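Local coordinates for bacteriocin immunity protein (Pseudomonas aeruginosa, PDB 4UHP) that binds the DNase of pyocin AP41 in a very tight complex and so probably protects the producing cell from its own toxin, at residues D[16-19]-D[20-24]; D[32-35]-D[36-40]. All coordinates share one frame; numbering follows the deposited sequence.

In the fold
Both interactions are local and partly buried, and their centres lie about 13 Å apart in this small all-helical immunity protein. Interaction 1 joins the end residues of helix 12-19 to the chain that follows, nearer the middle of the molecule; its phenylalanines pack inward, while E20 pairs with lysine and E21 with arginine and water. Interaction 2 is two turns of helix 31-49, further out, where carboxylates face the DNase and the basic end of R37 turns back to the protein itself. The two meet directly: E21 forms a salt bridge with R37, and the F22 ring packs on the end of M38. Both F22 with M38 and the acidic side chains E35 and D39 of helix 31-49 contact the DNase.

Interaction 1: D[16-19]-D[20-24]; sequences LEII and EEFFK
The carbonyl oxygen of I19 meets three groups of F22 and F23. F22 N donates a hydrogen bond to I19 O (2.9 Å), standing 52° above the carbonyl plane. The F22 ring turns an edge to the same oxygen, with CD2 3.3 Å from I19 O, and F23 does likewise with CD1 3.5 Å from I19 O. The oxygen therefore sits close to the planes of both rings. In each phenylalanine CG lies anti to the carbonyl carbon (chi1 -67° in F22), which brings the ring back toward the preceding turn. I18 O lies obliquely to the F22 ring, and the CG2 atoms of I18 and I19 add loose apolar contacts to F22 and F23 respectively.

E20 N bonds L16 O (2.9 Å) four residues back, whereas E21 N, to I18 O at 3.1 Å, reaches only three back, as F22 N does; both of these donors stand well above the carbonyl plane. E20 extends its side chain obliquely across L16: its CG is 3.2 Å from L16 O, and OE2 reaches the L16 branch point, CG, at 3.9 Å. A salt bridge from OE1 to K26 holds its tip, with K24 NZ a longer second partner. One water donates to both E17 O and E21 OE1, the latter at 2.8 Å, while E21 OE2 has R37 as its partner.

Further out, F22 lies on L41 and V42, I19 on F45 and I71, and F22 and F23 both pack on the DNase, to which F22 O also hydrogen-bonds. I19 O thus accepts an N-H and lies at the C-H edges of two rings, while the basic partners of E21 and of OE1 in E20 would be expected to favour the ionised form of both acids.

Interaction 2: D[32-35]-D[36-40]; sequences SELE and KRMDK
Residues 32-40 form regular alpha-helix: four consecutive N-H groups, of K36, R37, M38 and D39, each bond the carbonyl four residues earlier. The shortest is D39 N to E35 O (2.7 Å), and the longest, R37 N to E33 O (3.2 Å), bends most, with an N-H...O angle of 147°. These turns belong to helix 31-49 of the all-helical immunity protein fold, and the helix presents one side to the DNase.

Along the buried side L34 and M38 lie side by side and point the same way, with CD1 of L34 4.1 Å from CG of M38. M38 CG also rests 3.2 Å from L34 O before the chain bends away toward an aromatic side chain of the DNase. R37 is extended from CG to NE, its polar end directed to E21. On the exposed side K36 lays its CG beside S32 O.

E35 and D39, one turn apart, meet basic side chains of the DNase. E35 CG lies anti to the backbone N (chi1 -170°), and the extended chain carries both carboxylate oxygens to their basic partners. The positive charges probably offset the repulsion between the two acids, whose carboxylate planes are turned 71° apart and whose E35 OE2 and D39 OD1 remain 4.8 Å from each other. D39 OD1 has its true partner in a basic side chain of the DNase, for its approach to E35 O, at 2.8 Å, brings two acceptors together and is not a hydrogen bond.

Interaction 1: D[16-19]-D[20-24]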
loop_
_atom_site.group_PDB
_atom_site.type_symbol
_atom_site.label_atom_id
_atom_site.label_comp_id
_atom_site.label_asym_id
_atom_site.label_seq_id
_atom_site.Cartn_x
_atom_site.Cartn_y
_atom_site.Cartn_z
ATOM N N LEU D 16 -10.573 9.673 -15.021
ATOM C CA LEU D 16 -9.481 8.826 -15.491
ATOM C C LEU D 16 -8.134 9.482 -15.207
ATOM O O LEU D 16 -7.157 8.807 -14.889
ATOM C CB LEU D 16 -9.628 8.547 -16.988
ATOM C CG LEU D 16 -8.532 7.705 -17.645
ATOM C CD1 LEU D 16 -8.523 6.293 -17.074
ATOM C CD2 LEU D 16 -8.705 7.676 -19.156
ATOM N N GLU D 17 -8.102 10.806 -15.323
ATOM C CA GLU D 17 -6.910 11.599 -15.045
ATOM C C GLU D 17 -6.404 11.383 -13.622
ATOM O O GLU D 17 -5.196 11.282 -13.390
ATOM C CB GLU D 17 -7.208 13.082 -15.287
ATOM C CG GLU D 17 -6.090 14.029 -14.904
ATOM C CD GLU D 17 -6.322 15.438 -15.412
ATOM O OE1 GLU D 17 -7.430 15.711 -15.922
ATOM O OE2 GLU D 17 -5.394 16.268 -15.311
ATOM N N ILE D 18 -7.332 11.309 -12.673
ATOM C CA ILE D 18 -6.992 11.057 -11.277
ATOM C C ILE D 18 -6.499 9.628 -11.078
ATOM O O ILE D 18 -5.516 9.391 -10.368
ATOM C CB ILE D 18 -8.197 11.308 -10.348
ATOM C CG1 ILE D 18 -8.630 12.773 -10.411
ATOM C CG2 ILE D 18 -7.869 10.917 -8.918
ATOM C CD1 ILE D 18 -9.796 13.093 -9.507
ATOM N N ILE D 19 -7.183 8.677 -11.710
ATOM C CA ILE D 19 -6.846 7.266 -11.561
ATOM C C ILE D 19 -5.447 6.959 -12.100
ATOM O O ILE D 19 -4.716 6.148 -11.530
ATOM C CB ILE D 19 -7.877 6.369 -12.268
ATOM C CG1 ILE D 19 -9.284 6.676 -11.754
ATOM C CG2 ILE D 19 -7.553 4.905 -12.042
ATOM C CD1 ILE D 19 -9.417 6.546 -10.249
ATOM N N GLU D 20 -5.070 7.628 -13.185
ATOM C CA GLU D 20 -3.757 7.430 -13.789
ATOM C C GLU D 20 -2.629 7.766 -12.813
ATOM O O GLU D 20 -1.514 7.260 -12.939
ATOM C CB GLU D 20 -3.624 8.275 -15.058
ATOM C CG GLU D 20 -4.433 7.751 -16.233
ATOM C CD GLU D 20 -4.457 8.710 -17.407
ATOM O OE1 GLU D 20 -4.138 9.902 -17.214
ATOM O OE2 GLU D 20 -4.805 8.271 -18.524
ATOM N N GLU D 21 -2.931 8.611 -11.834
ATOM C CA GLU D 21 -1.936 9.043 -10.862
ATOM C C GLU D 21 -1.566 7.902 -9.908
ATOM O O GLU D 21 -0.562 7.973 -9.200
ATOM C CB GLU D 21 -2.452 10.263 -10.090
ATOM C CG GLU D 21 -1.369 11.085 -9.410
ATOM C CD GLU D 21 -1.759 12.545 -9.227
ATOM O OE1 GLU D 21 -2.733 12.993 -9.870
ATOM O OE2 GLU D 21 -1.092 13.243 -8.436
ATOM N N PHE D 22 -2.374 6.845 -9.906
ATOM C CA PHE D 22 -2.077 5.656 -9.112
ATOM C C PHE D 22 -1.135 4.701 -9.849
ATOM O O PHE D 22 -0.868 3.596 -9.376
ATOM C CB PHE D 22 -3.369 4.927 -8.737
ATOM C CG PHE D 22 -4.242 5.696 -7.791
ATOM C CD1 PHE D 22 -4.063 5.594 -6.423
ATOM C CD2 PHE D 22 -5.237 6.530 -8.271
ATOM C CE1 PHE D 22 -4.863 6.306 -5.551
ATOM C CE2 PHE D 22 -6.040 7.243 -7.404
ATOM C CZ PHE D 22 -5.852 7.132 -6.041
ATOM N N PHE D 23 -0.631 5.136 -10.999
ATOM C CA PHE D 23 0.250 4.304 -11.813
ATOM C C PHE D 23 1.499 5.063 -12.251
ATOM O O PHE D 23 2.494 4.458 -12.638
ATOM C CB PHE D 23 -0.495 3.781 -13.044
ATOM C CG PHE D 23 -1.625 2.846 -12.717
ATOM C CD1 PHE D 23 -2.881 3.337 -12.402
ATOM C CD2 PHE D 23 -1.434 1.474 -12.734
ATOM C CE1 PHE D 23 -3.925 2.478 -12.100
ATOM C CE2 PHE D 23 -2.472 0.609 -12.437
ATOM C CZ PHE D 23 -3.720 1.113 -12.117
ATOM N N LYS D 24 1.430 6.389 -12.197
ATOM C CA LYS D 24 2.537 7.246 -12.609
ATOM C C LYS D 24 2.690 8.414 -11.646
ATOM O O LYS D 24 1.775 8.726 -10.884
ATOM C CB LYS D 24 2.323 7.771 -14.032
ATOM C CG LYS D 24 1.590 9.105 -14.096
ATOM C CD LYS D 24 1.428 9.581 -15.532
ATOM C CE LYS D 24 0.019 9.330 -16.043
ATOM N NZ LYS D 24 -0.318 10.189 -17.214
HETATM O O HOH W 1 -4.226 13.772 -12.060
#

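Interaction 2: D[32-35]-D[36-40]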
loop_
_atom_site.group_PDB
_atom_site.type_symbol
_atom_site.label_atom_id
_atom_site.label_comp_id
_atom_site.label_asym_id
_atom_site.label_seq_id
_atom_site.Cartn_x
_atom_site.Cartn_y
_atom_site.Cartn_z
ATOM N N SER D 32 7.260 11.807 1.618
ATOM C CA SER D 32 6.082 11.988 2.456
ATOM C C SER D 32 5.016 12.849 1.785
ATOM O O SER D 32 3.826 12.625 1.983
ATOM C CB SER D 32 6.479 12.601 3.802
ATOM O OG SER D 32 7.211 13.802 3.627
ATOM N N GLU D 33 5.439 13.828 0.991
ATOM C CA GLU D 33 4.492 14.712 0.315
ATOM C C GLU D 33 3.710 13.969 -0.758
ATOM O O GLU D 33 2.521 14.225 -0.961
ATOM C CB GLU D 33 5.212 15.909 -0.305
ATOM C CG GLU D 33 5.668 16.941 0.705
ATOM C CD GLU D 33 6.041 18.258 0.060
ATOM O OE1 GLU D 33 6.274 18.278 -1.169
ATOM O OE2 GLU D 33 6.097 19.274 0.781
ATOM N N LEU D 34 4.385 13.058 -1.449
ATOM C CA LEU D 34 3.733 12.239 -2.457
ATOM C C LEU D 34 2.712 11.329 -1.794
ATOM O O LEU D 34 1.594 11.168 -2.283
ATOM C CB LEU D 34 4.757 11.415 -3.237
ATOM C CG LEU D 34 4.189 10.427 -4.258
ATOM C CD1 LEU D 34 3.347 11.150 -5.300
ATOM C CD2 LEU D 34 5.307 9.640 -4.923
ATOM N N GLU D 35 3.102 10.749 -0.664
ATOM C CA GLU D 35 2.246 9.802 0.036
ATOM C C GLU D 35 0.981 10.467 0.563
ATOM O O GLU D 35 -0.101 9.885 0.503
ATOM C CB GLU D 35 3.004 9.135 1.184
ATOM C CG GLU D 35 2.251 7.975 1.804
ATOM C CD GLU D 35 3.164 7.001 2.514
ATOM O OE1 GLU D 35 4.320 7.373 2.809
ATOM O OE2 GLU D 35 2.729 5.859 2.767
ATOM N N LYS D 36 1.115 11.685 1.078
ATOM C CA LYS D 36 -0.041 12.398 1.612
ATOM C C LYS D 36 -0.989 12.838 0.497
ATOM O O LYS D 36 -2.193 12.968 0.717
ATOM C CB LYS D 36 0.404 13.601 2.446
ATOM C CG LYS D 36 1.221 13.226 3.674
ATOM C CD LYS D 36 0.750 13.974 4.910
ATOM C CE LYS D 36 0.709 13.062 6.129
ATOM N NZ LYS D 36 -0.617 12.402 6.286
ATOM N N ARG D 37 -0.451 13.062 -0.698
ATOM C CA ARG D 37 -1.300 13.349 -1.849
ATOM C C ARG D 37 -2.055 12.096 -2.277
ATOM O O ARG D 37 -3.254 12.147 -2.548
ATOM C CB ARG D 37 -0.487 13.895 -3.026
ATOM C CG ARG D 37 -1.275 13.894 -4.331
ATOM C CD ARG D 37 -0.657 14.771 -5.405
ATOM N NE ARG D 37 -1.478 14.758 -6.614
ATOM C CZ ARG D 37 -2.523 15.553 -6.817
ATOM N NH1 ARG D 37 -2.875 16.440 -5.896
ATOM N NH2 ARG D 37 -3.217 15.465 -7.943
ATOM N N MET D 38 -1.353 10.970 -2.338
ATOM C CA MET D 38 -1.991 9.717 -2.720
ATOM C C MET D 38 -2.995 9.286 -1.650
ATOM O O MET D 38 -4.047 8.730 -1.969
ATOM C CB MET D 38 -0.945 8.630 -2.964
ATOM C CG MET D 38 0.058 8.975 -4.059
ATOM S SD MET D 38 -0.712 9.614 -5.569
ATOM C CE MET D 38 -1.728 8.221 -6.052
ATOM N N ASP D 39 -2.673 9.554 -0.385
ATOM C CA ASP D 39 -3.616 9.332 0.708
ATOM C C ASP D 39 -4.919 10.082 0.438
ATOM O O ASP D 39 -6.009 9.523 0.563
ATOM C CB ASP D 39 -3.022 9.779 2.048
ATOM C CG ASP D 39 -2.000 8.795 2.598
ATOM O OD1 ASP D 39 -1.571 7.894 1.850
ATOM O OD2 ASP D 39 -1.618 8.926 3.780
ATOM N N LYS D 40 -4.790 11.349 0.053
ATOM C CA LYS D 40 -5.945 12.190 -0.236
ATOM C C LYS D 40 -6.748 11.670 -1.427
ATOM O O LYS D 40 -7.978 11.699 -1.415
ATOM C CB LYS D 40 -5.505 13.631 -0.501
ATOM C CG LYS D 40 -6.656 14.577 -0.811
ATOM C CD LYS D 40 -6.166 15.918 -1.331
ATOM C CE LYS D 40 -7.334 16.804 -1.732
ATOM N NZ LYS D 40 -6.879 18.100 -2.308
#